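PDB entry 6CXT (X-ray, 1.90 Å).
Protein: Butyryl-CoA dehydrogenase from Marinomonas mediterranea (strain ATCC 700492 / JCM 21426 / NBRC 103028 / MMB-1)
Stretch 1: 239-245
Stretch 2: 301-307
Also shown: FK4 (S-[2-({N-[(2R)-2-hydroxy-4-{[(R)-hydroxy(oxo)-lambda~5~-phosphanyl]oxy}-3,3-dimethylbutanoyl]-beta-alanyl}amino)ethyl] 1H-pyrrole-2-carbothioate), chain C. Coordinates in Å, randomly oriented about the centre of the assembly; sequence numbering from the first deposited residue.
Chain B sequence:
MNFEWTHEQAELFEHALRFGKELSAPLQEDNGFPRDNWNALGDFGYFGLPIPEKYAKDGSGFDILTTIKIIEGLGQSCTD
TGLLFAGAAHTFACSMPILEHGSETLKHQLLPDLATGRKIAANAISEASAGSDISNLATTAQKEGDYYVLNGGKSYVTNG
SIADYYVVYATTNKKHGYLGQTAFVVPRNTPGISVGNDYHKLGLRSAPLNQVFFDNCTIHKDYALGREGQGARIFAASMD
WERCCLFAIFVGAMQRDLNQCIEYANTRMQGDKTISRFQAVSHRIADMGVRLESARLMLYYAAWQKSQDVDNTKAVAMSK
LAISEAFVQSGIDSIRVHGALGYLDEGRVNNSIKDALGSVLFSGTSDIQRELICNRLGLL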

ATOM      1  N   MET B 239     -25.004 -16.451  -2.963  1.00 21.08           N
ATOM      2  CA  MET B 239     -23.742 -15.652  -2.882  1.00 21.61           C
ATOM      3  C   MET B 239     -22.594 -16.503  -2.341  1.00 23.46           C
ATOM      4  O   MET B 239     -21.457 -16.334  -2.748  1.00 20.66           O
ATOM      5  CB  MET B 239     -23.926 -14.415  -2.049  1.00 21.21           C
ATOM      6  CG  MET B 239     -24.705 -13.316  -2.718  1.00 20.71           C
ATOM      7  SD  MET B 239     -24.047 -12.912  -4.388  1.00 24.51           S
ATOM      8  CE  MET B 239     -25.202 -13.798  -5.477  1.00 21.51           C
ATOM      9  N   ASP B 240     -22.885 -17.460  -1.467  1.00 21.34           N
ATOM     10  CA  ASP B 240     -21.814 -18.366  -1.053  1.00 22.25           C
ATOM     11  C   ASP B 240     -21.276 -19.160  -2.228  1.00 23.30           C
ATOM     12  O   ASP B 240     -20.058 -19.342  -2.368  1.00 22.17           O
ATOM     13  CB  ASP B 240     -22.228 -19.241   0.119  1.00 25.05           C
ATOM     14  CG  ASP B 240     -21.039 -19.829   0.833  1.00 27.32           C
ATOM     15  OD1 ASP B 240     -20.245 -19.041   1.425  1.00 30.15           O
ATOM     16  OD2 ASP B 240     -20.885 -21.065   0.793  1.00 29.11           O
ATOM     17  N   TRP B 241     -22.164 -19.600  -3.118  1.00 19.42           N
ATOM     18  CA  TRP B 241     -21.749 -20.258  -4.330  1.00 21.04           C
ATOM     19  C   TRP B 241     -21.020 -19.299  -5.296  1.00 19.58           C
ATOM     20  O   TRP B 241     -19.987 -19.659  -5.866  1.00 23.67           O
ATOM     21  CB  TRP B 241     -22.970 -20.864  -5.094  1.00 22.37           C
ATOM     22  CG  TRP B 241     -23.371 -22.200  -4.524  1.00 24.33           C
ATOM     23  CD1 TRP B 241     -24.478 -22.480  -3.725  1.00 25.44           C
ATOM     24  CD2 TRP B 241     -22.686 -23.427  -4.708  1.00 25.09           C
ATOM     25  NE1 TRP B 241     -24.490 -23.814  -3.394  1.00 25.51           N
ATOM     26  CE2 TRP B 241     -23.417 -24.429  -3.989  1.00 28.14           C
ATOM     27  CE3 TRP B 241     -21.519 -23.795  -5.397  1.00 24.36           C
ATOM     28  CZ2 TRP B 241     -22.985 -25.737  -3.910  1.00 26.67           C
ATOM     29  CZ3 TRP B 241     -21.119 -25.095  -5.357  1.00 26.44           C
ATOM     30  CH2 TRP B 241     -21.868 -26.073  -4.623  1.00 27.86           C
ATOM     31  N   GLU B 242     -21.597 -18.141  -5.509  1.00 19.01           N
ATOM     32  CA  GLU B 242     -21.066 -17.201  -6.519  1.00 20.61           C
ATOM     33  C   GLU B 242     -19.702 -16.617  -6.067  1.00 20.35           C
ATOM     34  O   GLU B 242     -18.734 -16.611  -6.822  1.00 19.91           O
ATOM     35  CB  GLU B 242     -22.053 -16.075  -6.754  1.00 22.65           C
ATOM     36  CG  GLU B 242     -21.621 -15.191  -7.909  1.00 25.86           C
ATOM     37  CD  GLU B 242     -22.634 -14.108  -8.191  1.00 28.35           C
ATOM     38  OE1 GLU B 242     -23.561 -14.369  -8.969  1.00 31.90           O
ATOM     39  OE2 GLU B 242     -22.521 -12.986  -7.663  1.00 28.67           O
ATOM     40  N   ARG B 243     -19.636 -16.162  -4.821  1.00 19.04           N
ATOM     41  CA  ARG B 243     -18.420 -15.521  -4.283  1.00 19.10           C
ATOM     42  C   ARG B 243     -17.278 -16.529  -4.285  1.00 20.76           C
ATOM     43  O   ARG B 243     -16.124 -16.152  -4.449  1.00 21.02           O
ATOM     44  CB  ARG B 243     -18.692 -15.004  -2.869  1.00 17.58           C
ATOM     45  CG  ARG B 243     -19.549 -13.725  -2.848  1.00 15.91           C
ATOM     46  CD  ARG B 243     -19.914 -13.443  -1.385  1.00 17.91           C
ATOM     47  NE  ARG B 243     -20.930 -12.401  -1.335  1.00 19.74           N
ATOM     48  CZ  ARG B 243     -21.734 -12.174  -0.281  1.00 20.67           C
ATOM     49  NH1 ARG B 243     -21.665 -12.951   0.791  1.00 19.80           N
ATOM     50  NH2 ARG B 243     -22.626 -11.182  -0.321  1.00 19.71           N
ATOM     51  N   CYS B 244     -17.611 -17.810  -4.109  1.00 19.30           N
ATOM     52  CA  CYS B 244     -16.620 -18.882  -4.101  1.00 21.75           C
ATOM     53  C   CYS B 244     -16.185 -19.279  -5.517  1.00 22.84           C
ATOM     54  O   CYS B 244     -14.956 -19.259  -5.846  1.00 22.97           O
ATOM     55  CB  CYS B 244     -17.165 -20.128  -3.384  1.00 20.95           C
ATOM     56  SG  CYS B 244     -15.960 -21.480  -3.190  1.00 25.94           S
ATOM     57  N   CYS B 245     -17.146 -19.645  -6.364  1.00 19.33           N
ATOM     58  CA  CYS B 245     -16.827 -20.311  -7.607  1.00 18.30           C
ATOM     59  C   CYS B 245     -16.650 -19.354  -8.774  1.00 20.38           C
ATOM     60  O   CYS B 245     -15.845 -19.614  -9.634  1.00 18.79           O
ATOM     61  CB  CYS B 245     -17.928 -21.331  -7.967  1.00 21.78           C
ATOM     62  SG  CYS B 245     -18.138 -22.595  -6.653  1.00 24.82           S
ATOM     63  N   TYR B 301      -8.784 -23.301  -0.688  1.00 19.07           N
ATOM     64  CA  TYR B 301      -9.191 -23.463   0.671  1.00 17.45           C
ATOM     65  C   TYR B 301     -10.696 -23.193   0.852  1.00 22.06           C
ATOM     66  O   TYR B 301     -11.378 -24.013   1.523  1.00 19.83           O
ATOM     67  CB  TYR B 301      -8.346 -22.615   1.609  1.00 18.41           C
ATOM     68  CG  TYR B 301      -8.778 -22.752   3.034  1.00 17.72           C
ATOM     69  CD1 TYR B 301      -8.660 -23.992   3.712  1.00 20.73           C
ATOM     70  CD2 TYR B 301      -9.348 -21.665   3.724  1.00 18.91           C
ATOM     71  CE1 TYR B 301      -9.069 -24.124   5.043  1.00 21.84           C
ATOM     72  CE2 TYR B 301      -9.759 -21.799   5.068  1.00 20.53           C
ATOM     73  CZ  TYR B 301      -9.594 -23.025   5.707  1.00 22.10           C
ATOM     74  OH  TYR B 301     -10.028 -23.134   7.010  1.00 23.29           O
ATOM     75  N   ALA B 302     -11.227 -22.098   0.266  1.00 18.06           N
ATOM     76  CA  ALA B 302     -12.643 -21.773   0.391  1.00 18.49           C
ATOM     77  C   ALA B 302     -13.466 -22.898  -0.258  1.00 18.59           C
ATOM     78  O   ALA B 302     -14.463 -23.312   0.354  1.00 19.86           O
ATOM     79  CB  ALA B 302     -12.994 -20.451  -0.312  1.00 17.94           C
ATOM     80  N   ALA B 303     -13.052 -23.386  -1.439  1.00 20.01           N
ATOM     81  CA  ALA B 303     -13.801 -24.442  -2.126  1.00 22.61           C
ATOM     82  C   ALA B 303     -13.780 -25.733  -1.301  1.00 21.52           C
ATOM     83  O   ALA B 303     -14.803 -26.404  -1.160  1.00 22.08           O
ATOM     84  CB  ALA B 303     -13.270 -24.684  -3.529  1.00 21.17           C
ATOM     85  N   TRP B 304     -12.620 -26.088  -0.758  1.00 20.81           N
ATOM     86  CA  TRP B 304     -12.533 -27.267   0.099  1.00 23.77           C
ATOM     87  C   TRP B 304     -13.409 -27.119   1.322  1.00 24.76           C
ATOM     88  O   TRP B 304     -14.102 -28.062   1.722  1.00 23.61           O
ATOM     89  CB  TRP B 304     -11.071 -27.543   0.530  1.00 24.54           C
ATOM     90  CG  TRP B 304     -10.982 -28.645   1.543  1.00 25.96           C
ATOM     91  CD1 TRP B 304     -10.923 -29.984   1.285  1.00 28.36           C
ATOM     92  CD2 TRP B 304     -10.954 -28.499   2.957  1.00 27.45           C
ATOM     93  NE1 TRP B 304     -10.856 -30.690   2.466  1.00 28.27           N
ATOM     94  CE2 TRP B 304     -10.871 -29.808   3.510  1.00 29.24           C
ATOM     95  CE3 TRP B 304     -10.961 -27.395   3.821  1.00 28.07           C
ATOM     96  CZ2 TRP B 304     -10.813 -30.044   4.890  1.00 30.61           C
ATOM     97  CZ3 TRP B 304     -10.908 -27.638   5.212  1.00 32.66           C
ATOM     98  CH2 TRP B 304     -10.825 -28.958   5.720  1.00 30.89           C
ATOM     99  N   GLN B 305     -13.348 -25.962   1.955  1.00 21.41           N
ATOM    100  CA  GLN B 305     -14.086 -25.764   3.183  1.00 22.91           C
ATOM    101  C   GLN B 305     -15.609 -25.814   2.939  1.00 26.88           C
ATOM    102  O   GLN B 305     -16.373 -26.328   3.790  1.00 25.88           O
ATOM    103  CB  GLN B 305     -13.714 -24.460   3.871  1.00 24.47           C
ATOM    104  CG  GLN B 305     -13.733 -24.630   5.369  1.00 31.83           C
ATOM    105  CD  GLN B 305     -13.729 -23.336   6.113  1.00 32.38           C
ATOM    106  OE1 GLN B 305     -14.256 -22.306   5.650  1.00 29.95           O
ATOM    107  NE2 GLN B 305     -13.132 -23.366   7.285  1.00 31.33           N
ATOM    108  N   LYS B 306     -16.033 -25.258   1.798  1.00 23.45           N
ATOM    109  CA  LYS B 306     -17.440 -25.276   1.399  1.00 25.26           C
ATOM    110  C   LYS B 306     -17.952 -26.713   1.254  1.00 26.20           C
ATOM    111  O   LYS B 306     -19.131 -26.956   1.464  1.00 29.78           O
ATOM    112  CB  LYS B 306     -17.662 -24.465   0.112  1.00 24.19           C
ATOM    113  CG  LYS B 306     -19.127 -24.204  -0.185  1.00 24.85           C
ATOM    114  CD  LYS B 306     -19.305 -23.227  -1.369  1.00 25.84           C
ATOM    115  CE  LYS B 306     -20.721 -23.359  -1.951  1.00 23.55           C
ATOM    116  NZ  LYS B 306     -21.737 -23.128  -0.891  1.00 24.51           N
ATOM    117  N   SER B 307     -17.076 -27.641   0.905  1.00 29.55           N
ATOM    118  CA  SER B 307     -17.423 -29.064   0.841  1.00 35.48           C
ATOM    119  C   SER B 307     -17.475 -29.761   2.214  1.00 37.73           C
ATOM    120  O   SER B 307     -17.756 -30.945   2.248  1.00 41.38           O
ATOM    121  CB  SER B 307     -16.396 -29.813  -0.019  1.00 40.07           C
ATOM    122  OG  SER B 307     -16.293 -29.231  -1.315  1.00 46.25           O
TER
HETATM  123  O01 FK4 C 100     -25.033 -13.190   5.153  1.00 24.35           O
HETATM  124  P02 FK4 C 100     -26.254 -12.219   5.265  1.00 27.76           P
HETATM  125  O03 FK4 C 100     -26.120 -10.830   4.548  1.00 25.44           O
HETATM  126  C04 FK4 C 100     -24.877 -10.189   4.539  1.00 24.44           C
HETATM  127  C05 FK4 C 100     -24.930  -8.696   4.416  1.00 26.00           C
HETATM  128  C06 FK4 C 100     -23.469  -8.177   4.373  1.00 25.44           C
HETATM  129  C07 FK4 C 100     -25.691  -8.147   5.653  1.00 25.66           C
HETATM  130  C08 FK4 C 100     -25.727  -8.249   3.163  1.00 24.19           C
HETATM  131  O09 FK4 C 100     -26.075  -6.886   3.194  1.00 25.71           O
HETATM  132  C10 FK4 C 100     -25.028  -8.606   1.835  1.00 24.13           C
HETATM  133  N11 FK4 C 100     -24.718  -7.446   1.014  1.00 22.76           N
HETATM  134  C12 FK4 C 100     -24.049  -7.662  -0.220  1.00 23.12           C
HETATM  135  C13 FK4 C 100     -25.040  -7.838  -1.391  1.00 22.02           C
HETATM  136  C14 FK4 C 100     -24.486  -8.634  -2.495  1.00 21.27           C
HETATM  137  N15 FK4 C 100     -25.101  -8.291  -3.704  1.00 21.89           N
HETATM  138  C16 FK4 C 100     -24.756  -9.032  -4.918  1.00 19.96           C
HETATM  139  C17 FK4 C 100     -25.924  -9.051  -5.924  1.00 20.14           C
HETATM  140  S18 FK4 C 100     -25.739 -10.308  -7.156  1.00 25.99           S
HETATM  141  C19 FK4 C 100     -24.223  -9.828  -7.985  1.00 27.39           C
HETATM  142  C20 FK4 C 100     -24.150 -10.726  -9.155  1.00 28.49           C
HETATM  143  C21 FK4 C 100     -23.328 -10.626 -10.255  1.00 34.29           C
HETATM  144  C22 FK4 C 100     -23.632 -11.748 -11.055  1.00 29.40           C
HETATM  145  C23 FK4 C 100     -24.648 -12.500 -10.416  1.00 33.58           C
HETATM  146  N24 FK4 C 100     -24.970 -11.899  -9.252  1.00 26.49           N
HETATM  147  O25 FK4 C 100     -23.791  -8.663  -7.834  1.00 23.75           O
HETATM  148  O26 FK4 C 100     -23.634  -9.511  -2.373  1.00 21.54           O
HETATM  149  O27 FK4 C 100     -24.673  -9.780   1.475  1.00 24.87           O
HETATM  150  O28 FK4 C 100     -27.442 -12.917   4.687  1.00 28.79           O

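Two helices of one chain run past each other with their directions 148° apart, closer to antiparallel than to crossed, and their axes come no nearer than 10.0 Å. The contact is small, 272 Å² summed over both sides, and one side chain dominates it. Lys 306 has 114 Å² covered by the other helix, Cys 244 has 64 Å², and Asp 240 and Trp 241 share most of what remains on their side.

The CA-to-CB bond of Lys 306 points toward the other helix, and the end of the side chain reaches Asp 240 and Trp 241. With chi1 to chi3 all t, the chain is extended; the last torsion turns to p and sets the ammonium between an acid and an aromatic ring. Lys 306 NZ donates a hydrogen bond to Asp 240 OD2 at 2.8 Å, part of a salt bridge. The CA-to-CB bond of Asp 240 also points toward its partner, with chi1 t.

Trp 241 arrives differently. Its CA-to-CB bond points away from the other helix, yet the indole swings its end back, and one ring face receives the end of the lysine. Lys 306 NZ makes a cation-pi contact over the five-membered ring of Trp 241, 3.7 Å from its centroid and 9° off the normal. Lys 306 CE lies over the six-membered ring, 3.4 Å from that centroid and 13° off the normal, a CH-pi contact; the closest atom pair is Lys 306 CE to Trp 241 CD2, also 3.4 Å. The two adjacent residues thus engage one lysine in different ways, the carboxylate through charge and a hydrogen bond, the indole through its pi face.

Cys 244, one helical turn beyond Asp 240, supplies the apolar part. Its CA-to-CB bond points toward the partner helix, chi1 is t, and Cys 244 SG packs 3.8 Å from CA of Ala 303, 4.3 Å from CB of Ala 302 and 4.2 Å from CD of Lys 306. The small alanines leave the sulfur close to the backbone, and the nearest CA atoms across the contact, those of Cys 244 and Ala 303, are 6.5 Å apart. The lysine therefore serves twice: its methylenes extend the packing begun at the sulfur, and its ammonium closes the polar end.

The rule to read here is a division by position. Asp 240, Trp 241 and Cys 244 meet the other helix, although Asp 240 OD2 and Trp 241 NE1 also bond elsewhere in the structure, while Arg 243 NH2 turns to FK4, donating hydrogen bonds to FK4 O26 at 2.8 Å and FK4 O27 at 3.1 Å.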